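Side-chain contacts in response regulator receiver protein (Desulfuromonas acetoxidans, PDB 2ZAY), which probably acts in two-component signal transduction through its CheY-like receiver domain, the part of the longer protein crystallised here: residues 14-19 and 61-66; 26-31 and 120-125; 56-61 and 68-73. One frame throughout, in Å; residues are numbered along the deposited sequence.

Interaction 1: 14-19 and 61-66; sequences VDTQLP and NMPKIS
The side chain of Met62 lies against Val14 and Thr16, bringing together the loops that follow strands 9-14 and 55-59. Its two ends are packed about equally closely but differ in surroundings. At the buried end Val14 CG1 touches Met62 SD at 4.0 Å, the two side chains crossing at about a right angle, and Met62 CE stays near the same methyl because the thioether bends at its last torsion (chi3 -74°). Ala44 and Ala41 of helix 41-51 border Val14 and Met62 respectively. Farther out, Thr16 lays its methyl CG2 obliquely across the Met62 chain, 3.8 Å from CG, and the same methyl meets the ring carbon CD of Pro63 at 3.9 Å. Thr16 and Pro63 are both exposed, and here the contact opens to solvent. In Thr16, chi1 of 55° sets OG1, hydrogen-bonded to Glu59, between the backbone N and the carbonyl carbon, and leaves CG2 anti to that carbon, against Met62. Asp15 turns away from Met62; its OD2 accepts from Gln17 N at 2.9 Å in an Asx turn. No hydrogen bond joins the two loops, which meet through methyl, methylene and sulfur surfaces alone, leaving Asp15 and the Thr16 hydroxyl to the polar site with Glu59 and Lys111, probably the counterpart of the CheY phosphoacceptor site.

Interaction 2: 26-31 and 120-125; sequences SALSQE and ARIKRV
Glu31 and Lys123 form a salt bridge between helices 22-31 and 115-129, with Leu28 and Ile122 meeting beneath it. Lys123 NZ donates to Glu31 OE1 at 2.5 Å, a length short enough that its exact value is doubtful. The ammonium group comes from the anti side of the carboxylate, 23° out of its plane. The two chains cross at about a right angle, and Glu31 CG also lies 3.6 Å from Lys123 CE. In the buried layer Leu28 and Ile122 reach toward each other tip to tip, CD1 to CD1 at 3.9 Å. Around this first shell, Phe33 of strand 33-38 touches Leu28, Ile122 and Lys123, Ile57 backs Ile122, and Ser119 adds a weak hydrogen bond to Glu31 OE1. The torsions set up the bridge: Lys123 is extended beyond CG and spans the gap, whereas Glu31 bends at chi2 (80°) to bring its carboxylate round. Replacing Glu31 with an alanine would probably leave the Lys123 ammonium without its carboxylate mate and its long chain freer to swing. The pairing is thus ionic at the partly exposed outer edge and purely apolar beneath, joining two helices on the same face of the sheet.

Interaction 3: 56-61 and 68-73; sequences IITEAN and MDLFNS
Leu70 presses one methyl, CD2, against the hydroxyl side of Thr58, 3.6 Å from OG1 and 3.9 Å from CB. The two side chains slide past each other in opposite directions, so the contact is made alongside the threonine. Conformation decides which branch faces the helix. In Thr58 the hydroxyl is anti to the backbone nitrogen (chi1 -179°), which puts OG1 beside the leucine methyl and lets it donate to Glu59 O at 3.0 Å, tilted 31° from the carbonyl plane. In Leu70, CG likewise stands anti to its own nitrogen and, with chi2 at 55°, the two torsions together bring CD2 to Thr58. Val14 touches both residues, while Val85 and Phe105 also border Thr58. Just beyond the strand's end the backbones approach, but Ala60 O and Met68 N remain 4.2 Å apart and no hydrogen bond joins the segments. Within helix 67-75, Ser73 OG turns back to Asp69 O at 3.0 Å; this oxygen also accepts from Ser73 N, the two donors coming from opposite faces of the carbonyl. The contact therefore seats the helix of a beta-alpha-beta unit on its preceding strand by van der Waals packing, with the buried threonine hydroxyl satisfied by the neighbouring main-chain carbonyl.

Overall arrangement
From the N terminus, the chain opens interaction 1 at the end of strand 9-14, then enters helix 22-31, where interaction 2 begins. Strand 55-59 starts interaction 3 before 61-66 closes interaction 1, so these two cross and share Asn61; they also touch through Thr16 and Glu59 and through the strand pairing of Val14 with Ile57. Helix 67-75 soon closes interaction 3, a short loop nested within the long one that 120-125 completes near the C terminus. Interaction 2 also crosses interaction 1, their centres about 21 Å apart. Interactions 2 and 3 lie on opposite sides of the chain's centre yet meet through Ile122 and Ile57, tying helix 115-129 to strand 55-59 in the middle of the parallel sheet.

Interaction 1: 14-19 and 61-66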
# COMPACT_ATOMS: atom_id res chain seq x y z
N VAL A 14 -3.54 3.56 1.32
CA VAL A 14 -4.83 3.84 0.67
C VAL A 14 -5.83 2.76 1.06
O VAL A 14 -5.63 1.58 0.77
CB VAL A 14 -4.69 3.82 -0.88
CG1 VAL A 14 -5.93 4.42 -1.52
CG2 VAL A 14 -3.44 4.58 -1.32
N ASP A 15 -6.92 3.14 1.72
CA ASP A 15 -7.93 2.17 2.15
C ASP A 15 -9.27 2.88 2.29
O ASP A 15 -9.31 4.05 2.69
CB ASP A 15 -7.53 1.56 3.50
CG ASP A 15 -8.30 0.28 3.81
OD1 ASP A 15 -7.85 -0.81 3.40
OD2 ASP A 15 -9.36 0.36 4.46
N THR A 16 -10.36 2.19 1.96
CA THR A 16 -11.69 2.80 2.04
C THR A 16 -12.25 2.84 3.46
O THR A 16 -13.30 3.45 3.71
CB THR A 16 -12.69 2.09 1.10
OG1 THR A 16 -12.72 0.68 1.38
CG2 THR A 16 -12.30 2.30 -0.36
N GLN A 17 -11.57 2.18 4.40
CA GLN A 17 -12.00 2.20 5.79
C GLN A 17 -10.78 2.37 6.69
O GLN A 17 -10.43 1.48 7.48
CB GLN A 17 -12.78 0.92 6.14
CG GLN A 17 -12.01 -0.37 5.98
CD GLN A 17 -12.92 -1.58 5.89
OE1 GLN A 17 -13.79 -1.65 5.02
NE2 GLN A 17 -12.72 -2.55 6.78
N LEU A 18 -10.14 3.53 6.55
CA LEU A 18 -8.96 3.87 7.33
C LEU A 18 -9.15 3.75 8.84
O LEU A 18 -8.23 3.37 9.56
CB LEU A 18 -8.51 5.29 6.97
CG LEU A 18 -7.87 5.46 5.58
CD1 LEU A 18 -7.72 6.93 5.24
CD2 LEU A 18 -6.51 4.76 5.57
N PRO A 19 -10.35 4.09 9.35
CA PRO A 19 -10.58 3.99 10.79
C PRO A 19 -10.29 2.58 11.32
O PRO A 19 -9.80 2.41 12.43
CB PRO A 19 -12.05 4.37 10.92
CG PRO A 19 -12.22 5.39 9.85
CD PRO A 19 -11.49 4.75 8.68
N ASN A 61 -9.36 -4.49 -3.16
CA ASN A 61 -10.71 -4.31 -3.68
C ASN A 61 -11.40 -3.06 -3.14
O ASN A 61 -11.92 -3.07 -2.03
CB ASN A 61 -11.53 -5.56 -3.37
CG ASN A 61 -10.85 -6.83 -3.84
OD1 ASN A 61 -10.74 -7.08 -5.04
ND2 ASN A 61 -10.36 -7.62 -2.90
N MET A 62 -11.39 -1.99 -3.93
CA MET A 62 -12.04 -0.74 -3.57
C MET A 62 -13.09 -0.44 -4.64
O MET A 62 -12.87 -0.67 -5.83
CB MET A 62 -11.03 0.42 -3.52
CG MET A 62 -9.94 0.28 -2.47
SD MET A 62 -8.88 1.76 -2.29
CE MET A 62 -7.87 1.65 -3.81
N PRO A 63 -14.26 0.08 -4.23
CA PRO A 63 -15.31 0.39 -5.21
C PRO A 63 -14.89 1.49 -6.17
O PRO A 63 -14.10 2.36 -5.80
CB PRO A 63 -16.49 0.79 -4.33
CG PRO A 63 -15.83 1.40 -3.13
CD PRO A 63 -14.70 0.43 -2.87
N LYS A 64 -15.41 1.44 -7.39
CA LYS A 64 -15.09 2.43 -8.42
C LYS A 64 -13.67 2.22 -8.94
O LYS A 64 -13.49 1.77 -10.07
CB LYS A 64 -15.23 3.86 -7.86
CG LYS A 64 -16.60 4.17 -7.25
CD LYS A 64 -17.70 4.15 -8.31
CE LYS A 64 -19.06 4.44 -7.68
NZ LYS A 64 -20.15 4.45 -8.70
N ILE A 65 -12.67 2.55 -8.12
CA ILE A 65 -11.28 2.39 -8.51
C ILE A 65 -10.59 1.40 -7.56
O ILE A 65 -10.49 1.63 -6.36
CB ILE A 65 -10.53 3.72 -8.47
CG1 ILE A 65 -11.34 4.79 -9.21
CG2 ILE A 65 -9.17 3.57 -9.14
CD1 ILE A 65 -10.66 6.14 -9.30
N SER A 66 -10.12 0.29 -8.12
CA SER A 66 -9.48 -0.76 -7.34
C SER A 66 -7.99 -0.55 -7.10
O SER A 66 -7.38 0.37 -7.66
CB SER A 66 -9.68 -2.11 -8.03
OG SER A 66 -8.82 -2.21 -9.15

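Interaction 2: 26-31 and 120-125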
# COMPACT_ATOMS: atom_id res chain seq x y z
N SER A 26 -1.13 3.64 13.94
CA SER A 26 -0.50 4.27 15.10
C SER A 26 0.79 3.55 15.48
O SER A 26 1.78 4.18 15.83
CB SER A 26 -1.46 4.26 16.30
OG SER A 26 -2.61 5.05 16.03
N ALA A 27 0.77 2.22 15.39
CA ALA A 27 1.94 1.41 15.74
C ALA A 27 3.11 1.66 14.79
O ALA A 27 4.27 1.57 15.20
CB ALA A 27 1.57 -0.07 15.74
N LEU A 28 2.81 1.95 13.53
CA LEU A 28 3.84 2.21 12.53
C LEU A 28 4.51 3.55 12.74
O LEU A 28 5.71 3.71 12.51
CB LEU A 28 3.24 2.15 11.12
CG LEU A 28 2.84 0.77 10.61
CD1 LEU A 28 2.22 0.90 9.22
CD2 LEU A 28 4.06 -0.14 10.55
N SER A 29 3.73 4.54 13.17
CA SER A 29 4.27 5.87 13.41
C SER A 29 5.36 5.71 14.44
O SER A 29 6.46 6.22 14.30
CB SER A 29 3.18 6.80 13.96
OG SER A 29 2.03 6.78 13.13
N GLN A 30 5.03 4.96 15.49
CA GLN A 30 5.95 4.68 16.57
C GLN A 30 7.22 4.01 16.04
O GLN A 30 8.31 4.20 16.57
CB GLN A 30 5.27 3.76 17.59
CG GLN A 30 6.14 3.32 18.74
CD GLN A 30 5.35 2.55 19.78
OE1 GLN A 30 4.33 3.02 20.27
NE2 GLN A 30 5.82 1.35 20.11
N GLU A 31 7.05 3.24 14.97
CA GLU A 31 8.14 2.52 14.33
C GLU A 31 9.05 3.49 13.57
O GLU A 31 10.16 3.13 13.19
CB GLU A 31 7.56 1.49 13.35
CG GLU A 31 8.46 0.31 13.07
CD GLU A 31 8.41 -0.74 14.16
OE1 GLU A 31 9.04 -1.80 14.00
OE2 GLU A 31 7.73 -0.51 15.18
N ALA A 120 7.12 -5.51 9.78
CA ALA A 120 8.20 -6.35 9.26
C ALA A 120 8.15 -6.46 7.73
O ALA A 120 9.19 -6.48 7.07
CB ALA A 120 8.12 -7.73 9.88
N ARG A 121 6.94 -6.55 7.17
CA ARG A 121 6.75 -6.68 5.72
C ARG A 121 7.22 -5.42 5.00
O ARG A 121 7.85 -5.49 3.94
CB ARG A 121 5.27 -6.95 5.42
CG ARG A 121 4.80 -8.36 5.77
CD ARG A 121 5.18 -9.33 4.68
NE ARG A 121 4.95 -10.73 5.03
CZ ARG A 121 5.24 -11.75 4.23
NH1 ARG A 121 5.77 -11.51 3.03
NH2 ARG A 121 5.03 -13.00 4.62
N ILE A 122 6.90 -4.26 5.57
CA ILE A 122 7.31 -2.98 5.02
C ILE A 122 8.84 -2.90 5.05
O ILE A 122 9.48 -2.61 4.04
CB ILE A 122 6.73 -1.80 5.85
CG1 ILE A 122 5.21 -1.76 5.67
CG2 ILE A 122 7.37 -0.48 5.43
CD1 ILE A 122 4.52 -0.67 6.48
N LYS A 123 9.42 -3.18 6.21
CA LYS A 123 10.87 -3.11 6.37
C LYS A 123 11.62 -4.05 5.44
O LYS A 123 12.65 -3.69 4.89
CB LYS A 123 11.26 -3.42 7.82
CG LYS A 123 10.93 -2.30 8.80
CD LYS A 123 11.19 -2.75 10.23
CE LYS A 123 10.91 -1.61 11.21
NZ LYS A 123 11.17 -2.03 12.62
N ARG A 124 11.10 -5.26 5.26
CA ARG A 124 11.79 -6.21 4.39
C ARG A 124 11.91 -5.66 2.97
O ARG A 124 12.96 -5.76 2.34
CB ARG A 124 11.07 -7.55 4.35
CG ARG A 124 11.94 -8.65 3.76
CD ARG A 124 13.13 -8.93 4.67
NE ARG A 124 14.19 -9.70 4.01
CZ ARG A 124 15.02 -9.19 3.11
NH1 ARG A 124 14.93 -7.92 2.76
NH2 ARG A 124 15.95 -9.96 2.56
N VAL A 125 10.82 -5.08 2.47
CA VAL A 125 10.78 -4.52 1.13
C VAL A 125 11.70 -3.31 1.03
O VAL A 125 12.41 -3.15 0.04
CB VAL A 125 9.35 -4.09 0.75
CG1 VAL A 125 9.37 -3.27 -0.53
CG2 VAL A 125 8.49 -5.33 0.55

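Interaction 3: 56-61 and 68-73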
# COMPACT_ATOMS: atom_id res chain seq x y z
N ILE A 56 4.08 2.18 -1.13
CA ILE A 56 2.64 2.40 -1.11
C ILE A 56 1.92 1.13 -0.70
O ILE A 56 2.28 0.03 -1.14
CB ILE A 56 2.14 2.86 -2.51
CG1 ILE A 56 2.79 4.21 -2.86
CG2 ILE A 56 0.62 2.95 -2.53
CD1 ILE A 56 2.58 4.64 -4.29
N ILE A 57 0.92 1.28 0.16
CA ILE A 57 0.13 0.14 0.61
C ILE A 57 -1.30 0.46 0.22
O ILE A 57 -1.84 1.50 0.61
CB ILE A 57 0.20 -0.00 2.15
CG1 ILE A 57 1.64 -0.24 2.60
CG2 ILE A 57 -0.71 -1.14 2.59
CD1 ILE A 57 1.81 -0.17 4.12
N THR A 58 -1.93 -0.40 -0.56
CA THR A 58 -3.30 -0.13 -0.97
C THR A 58 -4.24 -1.30 -0.80
O THR A 58 -3.84 -2.46 -0.93
CB THR A 58 -3.37 0.31 -2.46
OG1 THR A 58 -4.73 0.59 -2.79
CG2 THR A 58 -2.85 -0.80 -3.38
N GLU A 59 -5.49 -0.99 -0.49
CA GLU A 59 -6.51 -2.01 -0.36
C GLU A 59 -6.65 -2.55 -1.79
O GLU A 59 -6.60 -1.77 -2.74
CB GLU A 59 -7.83 -1.37 0.09
CG GLU A 59 -8.96 -2.35 0.35
CD GLU A 59 -10.20 -1.66 0.88
OE1 GLU A 59 -11.13 -2.36 1.33
OE2 GLU A 59 -10.25 -0.41 0.85
N ALA A 60 -6.82 -3.86 -1.94
CA ALA A 60 -6.95 -4.45 -3.26
C ALA A 60 -8.30 -4.20 -3.90
O ALA A 60 -8.40 -3.74 -5.03
CB ALA A 60 -6.69 -5.94 -3.19
N ASN A 61 -9.36 -4.49 -3.16
CA ASN A 61 -10.71 -4.31 -3.68
C ASN A 61 -11.40 -3.06 -3.14
O ASN A 61 -11.92 -3.07 -2.03
CB ASN A 61 -11.53 -5.56 -3.37
CG ASN A 61 -10.85 -6.83 -3.84
OD1 ASN A 61 -10.74 -7.08 -5.04
ND2 ASN A 61 -10.36 -7.62 -2.90
N MET A 68 -5.76 -2.51 -8.10
CA MET A 68 -5.10 -2.83 -9.37
C MET A 68 -5.15 -1.63 -10.31
O MET A 68 -4.22 -1.40 -11.08
CB MET A 68 -5.76 -4.04 -10.05
CG MET A 68 -5.45 -5.38 -9.40
SD MET A 68 -6.10 -6.80 -10.32
CE MET A 68 -7.85 -6.61 -9.98
N ASP A 69 -6.24 -0.86 -10.24
CA ASP A 69 -6.38 0.34 -11.07
C ASP A 69 -5.36 1.36 -10.62
O ASP A 69 -4.72 2.03 -11.44
CB ASP A 69 -7.78 0.94 -10.94
CG ASP A 69 -8.85 0.08 -11.57
OD1 ASP A 69 -8.60 -0.46 -12.67
OD2 ASP A 69 -9.95 -0.06 -10.97
N LEU A 70 -5.20 1.49 -9.31
CA LEU A 70 -4.24 2.43 -8.73
C LEU A 70 -2.84 2.00 -9.15
O LEU A 70 -2.03 2.83 -9.57
CB LEU A 70 -4.34 2.43 -7.20
CG LEU A 70 -3.33 3.32 -6.45
CD1 LEU A 70 -3.42 4.74 -6.97
CD2 LEU A 70 -3.60 3.28 -4.95
N PHE A 71 -2.55 0.70 -9.03
CA PHE A 71 -1.24 0.19 -9.42
C PHE A 71 -0.93 0.59 -10.86
O PHE A 71 0.16 1.09 -11.16
CB PHE A 71 -1.23 -1.33 -9.31
CG PHE A 71 0.12 -1.95 -9.61
CD1 PHE A 71 1.07 -2.09 -8.60
CD2 PHE A 71 0.43 -2.38 -10.89
CE1 PHE A 71 2.32 -2.66 -8.87
CE2 PHE A 71 1.66 -2.95 -11.18
CZ PHE A 71 2.62 -3.09 -10.17
N ASN A 72 -1.89 0.37 -11.76
CA ASN A 72 -1.68 0.70 -13.17
C ASN A 72 -1.50 2.20 -13.39
O ASN A 72 -0.68 2.61 -14.21
CB ASN A 72 -2.85 0.20 -14.03
CG ASN A 72 -2.92 -1.32 -14.11
OD1 ASN A 72 -1.90 -2.00 -14.04
ND2 ASN A 72 -4.13 -1.84 -14.26
N SER A 73 -2.28 3.01 -12.67
CA SER A 73 -2.17 4.47 -12.82
C SER A 73 -0.80 4.97 -12.37
O SER A 73 -0.23 5.87 -12.97
CB SER A 73 -3.27 5.16 -12.02
OG SER A 73 -4.54 4.84 -12.55